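Local coordinates for protein mitochondrial association factor 1 (Toxoplasma gondii, PDB 6BXS) that is a macro-domain protein named for mitochondrial association and encoded at a locus required for direct manipulation of host mitochondria, at residues L36-A50 with V60-E72. Residues are numbered along the deposited sequence; the frame is centred on the assembly and turned at random.
Sequences LYDPSPSKRVATVDA and VGMNGEFADTIIE. With SO4 (sulfate ion), chain E.
The ring of F66 carries methyl CD2 of L36 over one face, in a CH-pi contact 3.8 Å from the ring centroid and 16° off the normal. F66 CE1 comes to the edge of the Y37 ring, near its plane, 3.9 Å from Y37 CE1; the two side chains cross at about a right angle. T47 OG1 sits over one tyrosine face. F66 CZ reaches T47 O at 3.4 Å. The D49 carboxylate lies beside F66, D49 CG 3.5 Å from F66 CD2, its plane turned 21° from the ring. It gets there because D49 CG stands anti to the backbone N (chi1 -168°). The extended side chain of M62 runs obliquely to strand 45-50; M62 CE lies 3.2 Å from V48 O and 3.5 Å from T47 CG2. A water bridges A50 O and N63 N. The backbone N atoms of L36 and Y37 each donate to a sulfate, which R29 and H159 also bind. T69 OG1 of the helix is 3.0 Å from sulfate O1, but its proton may go to E65 O instead. Y37 OH is hydrogen-bonded to V166 O. The contact packs helix 61-76 on a central macro-domain strand. Apolar packing surrounds a buried carboxylate. The sulfate, probably from the crystallisation liquor, is consistent with a site that can accept an anion.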
loop_
_atom_site.group_PDB
_atom_site.type_symbol
_atom_site.label_atom_id
_atom_site.label_comp_id
_atom_site.label_asym_id
_atom_site.label_seq_id
_atom_site.Cartn_x
_atom_site.Cartn_y
_atom_site.Cartn_z
ATOM N N LEU A 36 0.444 -11.543 3.990
ATOM C CA LEU A 36 -0.294 -10.286 3.954
ATOM C C LEU A 36 -0.776 -9.908 5.348
ATOM O O LEU A 36 -0.650 -8.758 5.768
ATOM C CB LEU A 36 -1.483 -10.389 2.996
ATOM C CG LEU A 36 -1.182 -10.289 1.497
ATOM C CD1 LEU A 36 -0.070 -11.229 1.071
ATOM C CD2 LEU A 36 -2.446 -10.578 0.704
ATOM N N TYR A 37 -1.319 -10.889 6.063
ATOM C CA TYR A 37 -1.846 -10.666 7.405
ATOM C C TYR A 37 -1.523 -11.845 8.313
ATOM O O TYR A 37 -1.501 -12.994 7.872
ATOM C CB TYR A 37 -3.359 -10.444 7.360
ATOM C CG TYR A 37 -3.770 -9.177 6.648
ATOM C CD1 TYR A 37 -3.970 -9.162 5.273
ATOM C CD2 TYR A 37 -3.960 -7.994 7.350
ATOM C CE1 TYR A 37 -4.345 -8.004 4.619
ATOM C CE2 TYR A 37 -4.334 -6.832 6.705
ATOM C CZ TYR A 37 -4.527 -6.842 5.339
ATOM O OH TYR A 37 -4.899 -5.687 4.691
ATOM N N ASP A 38 -1.272 -11.551 9.582
ATOM C CA ASP A 38 -0.956 -12.586 10.556
ATOM C C ASP A 38 -2.247 -13.122 11.173
ATOM O O ASP A 38 -3.203 -12.369 11.351
ATOM C CB ASP A 38 -0.026 -12.037 11.638
ATOM C CG ASP A 38 1.249 -11.442 11.066
ATOM O OD1 ASP A 38 1.735 -11.947 10.032
ATOM O OD2 ASP A 38 1.764 -10.464 11.647
ATOM N N PRO A 39 -2.285 -14.427 11.492
ATOM C CA PRO A 39 -3.502 -15.020 12.062
ATOM C C PRO A 39 -3.801 -14.547 13.484
ATOM O O PRO A 39 -4.957 -14.597 13.911
ATOM C CB PRO A 39 -3.201 -16.522 12.043
ATOM C CG PRO A 39 -1.719 -16.618 12.056
ATOM C CD PRO A 39 -1.224 -15.431 11.290
ATOM N N SER A 40 -2.774 -14.096 14.199
ATOM C CA SER A 40 -2.930 -13.634 15.574
ATOM C C SER A 40 -2.160 -12.338 15.800
ATOM O O SER A 40 -1.124 -12.332 16.463
ATOM C CB SER A 40 -2.457 -14.707 16.558
ATOM O OG SER A 40 -3.252 -15.875 16.454
ATOM N N PRO A 41 -2.669 -11.229 15.244
ATOM C CA PRO A 41 -2.010 -9.928 15.382
ATOM C C PRO A 41 -2.260 -9.290 16.743
ATOM O O PRO A 41 -3.310 -9.521 17.344
ATOM C CB PRO A 41 -2.649 -9.102 14.267
ATOM C CG PRO A 41 -4.025 -9.661 14.153
ATOM C CD PRO A 41 -3.912 -11.133 14.460
ATOM N N SER A 42 -1.303 -8.499 17.216
ATOM C CA SER A 42 -1.456 -7.769 18.469
ATOM C C SER A 42 -1.950 -6.349 18.206
ATOM O O SER A 42 -2.420 -5.668 19.118
ATOM C CB SER A 42 -0.133 -7.737 19.234
ATOM O OG SER A 42 0.923 -7.270 18.411
ATOM N N LYS A 43 -1.838 -5.911 16.955
ATOM C CA LYS A 43 -2.284 -4.580 16.563
ATOM C C LYS A 43 -2.902 -4.608 15.169
ATOM O O LYS A 43 -2.812 -5.608 14.454
ATOM C CB LYS A 43 -1.118 -3.592 16.612
ATOM C CG LYS A 43 -0.030 -3.863 15.591
ATOM C CD LYS A 43 1.252 -3.112 15.920
ATOM C CE LYS A 43 1.918 -3.666 17.170
ATOM N NZ LYS A 43 3.356 -3.297 17.252
ATOM N N ARG A 44 -3.532 -3.500 14.794
ATOM C CA ARG A 44 -4.241 -3.416 13.525
ATOM C C ARG A 44 -3.301 -2.991 12.401
ATOM O O ARG A 44 -3.004 -1.807 12.237
ATOM C CB ARG A 44 -5.409 -2.438 13.631
ATOM C CG ARG A 44 -6.304 -2.659 14.846
ATOM C CD ARG A 44 -7.464 -1.675 14.857
ATOM N NE ARG A 44 -8.047 -1.548 13.526
ATOM C CZ ARG A 44 -8.927 -2.398 13.004
ATOM N NH1 ARG A 44 -9.382 -2.200 11.776
ATOM N NH2 ARG A 44 -9.356 -3.441 13.702
ATOM N N VAL A 45 -2.841 -3.972 11.633
ATOM C CA VAL A 45 -1.917 -3.731 10.531
ATOM C C VAL A 45 -2.660 -3.734 9.198
ATOM O O VAL A 45 -3.329 -4.708 8.860
ATOM C CB VAL A 45 -0.805 -4.795 10.488
ATOM C CG1 VAL A 45 0.239 -4.440 9.430
ATOM C CG2 VAL A 45 -0.153 -4.940 11.855
ATOM N N ALA A 46 -2.538 -2.639 8.453
ATOM C CA ALA A 46 -3.120 -2.539 7.119
ATOM C C ALA A 46 -2.043 -2.764 6.067
ATOM O O ALA A 46 -1.051 -2.043 6.022
ATOM C CB ALA A 46 -3.780 -1.185 6.923
ATOM N N THR A 47 -2.241 -3.768 5.220
ATOM C CA THR A 47 -1.254 -4.110 4.206
ATOM C C THR A 47 -1.556 -3.385 2.896
ATOM O O THR A 47 -2.711 -3.291 2.473
ATOM C CB THR A 47 -1.208 -5.627 3.971
ATOM O OG1 THR A 47 -0.942 -6.287 5.217
ATOM C CG2 THR A 47 -0.120 -5.985 2.971
ATOM N N VAL A 48 -0.503 -2.877 2.262
ATOM C CA VAL A 48 -0.632 -2.067 1.056
ATOM C C VAL A 48 -0.462 -2.912 -0.200
ATOM O O VAL A 48 0.618 -3.433 -0.473
ATOM C CB VAL A 48 0.401 -0.922 1.042
ATOM C CG1 VAL A 48 0.390 -0.188 -0.300
ATOM C CG2 VAL A 48 0.129 0.051 2.185
ATOM N N ASP A 49 -1.537 -3.031 -0.970
ATOM C CA ASP A 49 -1.513 -3.778 -2.218
ATOM C C ASP A 49 -0.724 -3.031 -3.287
ATOM O O ASP A 49 -0.995 -1.862 -3.560
ATOM C CB ASP A 49 -2.940 -4.028 -2.706
ATOM C CG ASP A 49 -3.009 -5.039 -3.839
ATOM O OD1 ASP A 49 -1.948 -5.437 -4.368
ATOM O OD2 ASP A 49 -4.137 -5.430 -4.208
ATOM N N ALA A 50 0.248 -3.704 -3.894
ATOM C CA ALA A 50 0.932 -3.151 -5.057
ATOM C C ALA A 50 -0.018 -3.203 -6.247
ATOM O O ALA A 50 -0.060 -4.190 -6.982
ATOM C CB ALA A 50 2.213 -3.912 -5.349
ATOM N N VAL A 60 -1.784 -11.099 -10.957
ATOM C CA VAL A 60 -0.558 -11.770 -10.532
ATOM C C VAL A 60 0.210 -10.957 -9.494
ATOM O O VAL A 60 -0.203 -9.861 -9.115
ATOM C CB VAL A 60 0.363 -12.040 -11.740
ATOM C CG1 VAL A 60 -0.351 -12.922 -12.755
ATOM C CG2 VAL A 60 0.797 -10.728 -12.388
ATOM N N GLY A 61 1.337 -11.500 -9.043
ATOM C CA GLY A 61 2.156 -10.834 -8.048
ATOM C C GLY A 61 1.416 -10.684 -6.732
ATOM O O GLY A 61 0.565 -11.506 -6.390
ATOM N N MET A 62 1.735 -9.625 -5.998
ATOM C CA MET A 62 1.107 -9.371 -4.707
ATOM C C MET A 62 -0.389 -9.124 -4.848
ATOM O O MET A 62 -1.180 -9.564 -4.013
ATOM C CB MET A 62 1.757 -8.170 -4.028
ATOM C CG MET A 62 1.266 -7.937 -2.611
ATOM S SD MET A 62 1.906 -6.418 -1.905
ATOM C CE MET A 62 1.233 -6.523 -0.249
ATOM N N ASN A 63 -0.765 -8.400 -5.898
ATOM C CA ASN A 63 -2.166 -8.112 -6.170
ATOM C C ASN A 63 -2.969 -9.399 -6.269
ATOM O O ASN A 63 -4.079 -9.496 -5.747
ATOM C CB ASN A 63 -2.300 -7.299 -7.461
ATOM C CG ASN A 63 -3.687 -6.709 -7.643
ATOM O OD1 ASN A 63 -4.411 -6.482 -6.676
ATOM N ND2 ASN A 63 -4.065 -6.460 -8.889
ATOM N N GLY A 64 -2.386 -10.392 -6.934
ATOM C CA GLY A 64 -3.000 -11.701 -7.057
ATOM C C GLY A 64 -3.118 -12.411 -5.723
ATOM O O GLY A 64 -4.096 -13.116 -5.476
ATOM N N GLU A 65 -2.123 -12.228 -4.859
ATOM C CA GLU A 65 -2.144 -12.836 -3.532
ATOM C C GLU A 65 -3.244 -12.214 -2.680
ATOM O O GLU A 65 -3.902 -12.906 -1.901
ATOM C CB GLU A 65 -0.789 -12.683 -2.837
ATOM C CG GLU A 65 0.347 -13.431 -3.515
ATOM C CD GLU A 65 0.141 -14.935 -3.519
ATOM O OE1 GLU A 65 -0.485 -15.457 -2.572
ATOM O OE2 GLU A 65 0.602 -15.594 -4.476
ATOM N N PHE A 66 -3.435 -10.906 -2.827
ATOM C CA PHE A 66 -4.511 -10.203 -2.134
ATOM C C PHE A 66 -5.869 -10.755 -2.560
ATOM O O PHE A 66 -6.730 -11.031 -1.727
ATOM C CB PHE A 66 -4.449 -8.697 -2.419
ATOM C CG PHE A 66 -4.102 -7.863 -1.219
ATOM C CD1 PHE A 66 -5.024 -7.667 -0.204
ATOM C CD2 PHE A 66 -2.861 -7.259 -1.112
ATOM C CE1 PHE A 66 -4.710 -6.895 0.899
ATOM C CE2 PHE A 66 -2.543 -6.484 -0.014
ATOM C CZ PHE A 66 -3.468 -6.301 0.993
ATOM N N ALA A 67 -6.051 -10.911 -3.866
ATOM C CA ALA A 67 -7.300 -11.438 -4.406
ATOM C C ALA A 67 -7.550 -12.866 -3.932
ATOM O O ALA A 67 -8.652 -13.196 -3.493
ATOM C CB ALA A 67 -7.277 -11.380 -5.918
ATOM N N ASP A 68 -6.526 -13.708 -4.023
ATOM C CA ASP A 68 -6.626 -15.094 -3.577
ATOM C C ASP A 68 -7.018 -15.177 -2.107
ATOM O O ASP A 68 -7.843 -16.005 -1.724
ATOM C CB ASP A 68 -5.299 -15.824 -3.803
ATOM C CG ASP A 68 -4.967 -15.986 -5.276
ATOM O OD1 ASP A 68 -5.889 -15.872 -6.110
ATOM O OD2 ASP A 68 -3.785 -16.229 -5.599
ATOM N N THR A 69 -6.424 -14.311 -1.292
ATOM C CA THR A 69 -6.702 -14.282 0.140
ATOM C C THR A 69 -8.141 -13.860 0.421
ATOM O O THR A 69 -8.821 -14.455 1.258
ATOM C CB THR A 69 -5.745 -13.320 0.871
ATOM O OG1 THR A 69 -4.391 -13.737 0.657
ATOM C CG2 THR A 69 -6.030 -13.301 2.366
ATOM N N ILE A 70 -8.595 -12.820 -0.271
ATOM C CA ILE A 70 -9.961 -12.330 -0.121
ATOM C C ILE A 70 -10.971 -13.373 -0.591
ATOM O O ILE A 70 -11.992 -13.600 0.058
ATOM C CB ILE A 70 -10.168 -11.018 -0.909
ATOM C CG1 ILE A 70 -9.411 -9.875 -0.225
ATOM C CG2 ILE A 70 -11.656 -10.680 -1.024
ATOM C CD1 ILE A 70 -9.433 -8.562 -0.986
ATOM N N ILE A 71 -10.687 -13.995 -1.730
ATOM C CA ILE A 71 -11.591 -14.985 -2.305
ATOM C C ILE A 71 -11.663 -16.237 -1.431
ATOM O O ILE A 71 -12.744 -16.782 -1.214
ATOM C CB ILE A 71 -11.158 -15.369 -3.736
ATOM C CG1 ILE A 71 -11.355 -14.179 -4.679
ATOM C CG2 ILE A 71 -11.963 -16.559 -4.247
ATOM C CD1 ILE A 71 -10.648 -14.316 -6.017
ATOM N N GLU A 72 -10.513 -16.693 -0.937
ATOM C CA GLU A 72 -10.472 -17.887 -0.096
ATOM C C GLU A 72 -11.309 -17.692 1.164
ATOM O O GLU A 72 -12.067 -18.575 1.560
ATOM C CB GLU A 72 -9.033 -18.234 0.290
ATOM C CG GLU A 72 -8.879 -19.648 0.853
ATOM C CD GLU A 72 -7.772 -19.774 1.890
ATOM O OE1 GLU A 72 -7.548 -18.819 2.664
ATOM O OE2 GLU A 72 -7.126 -20.843 1.933
HETATM S S SO4 E . -1.917 -14.517 3.886
HETATM O O1 SO4 E . -3.174 -14.746 3.178
HETATM O O2 SO4 E . -0.917 -14.020 2.946
HETATM O O3 SO4 E . -1.447 -15.768 4.476
HETATM O O4 SO4 E . -2.129 -13.534 4.945
HETATM O O HOH W 1 1.246 -6.659 -7.521
#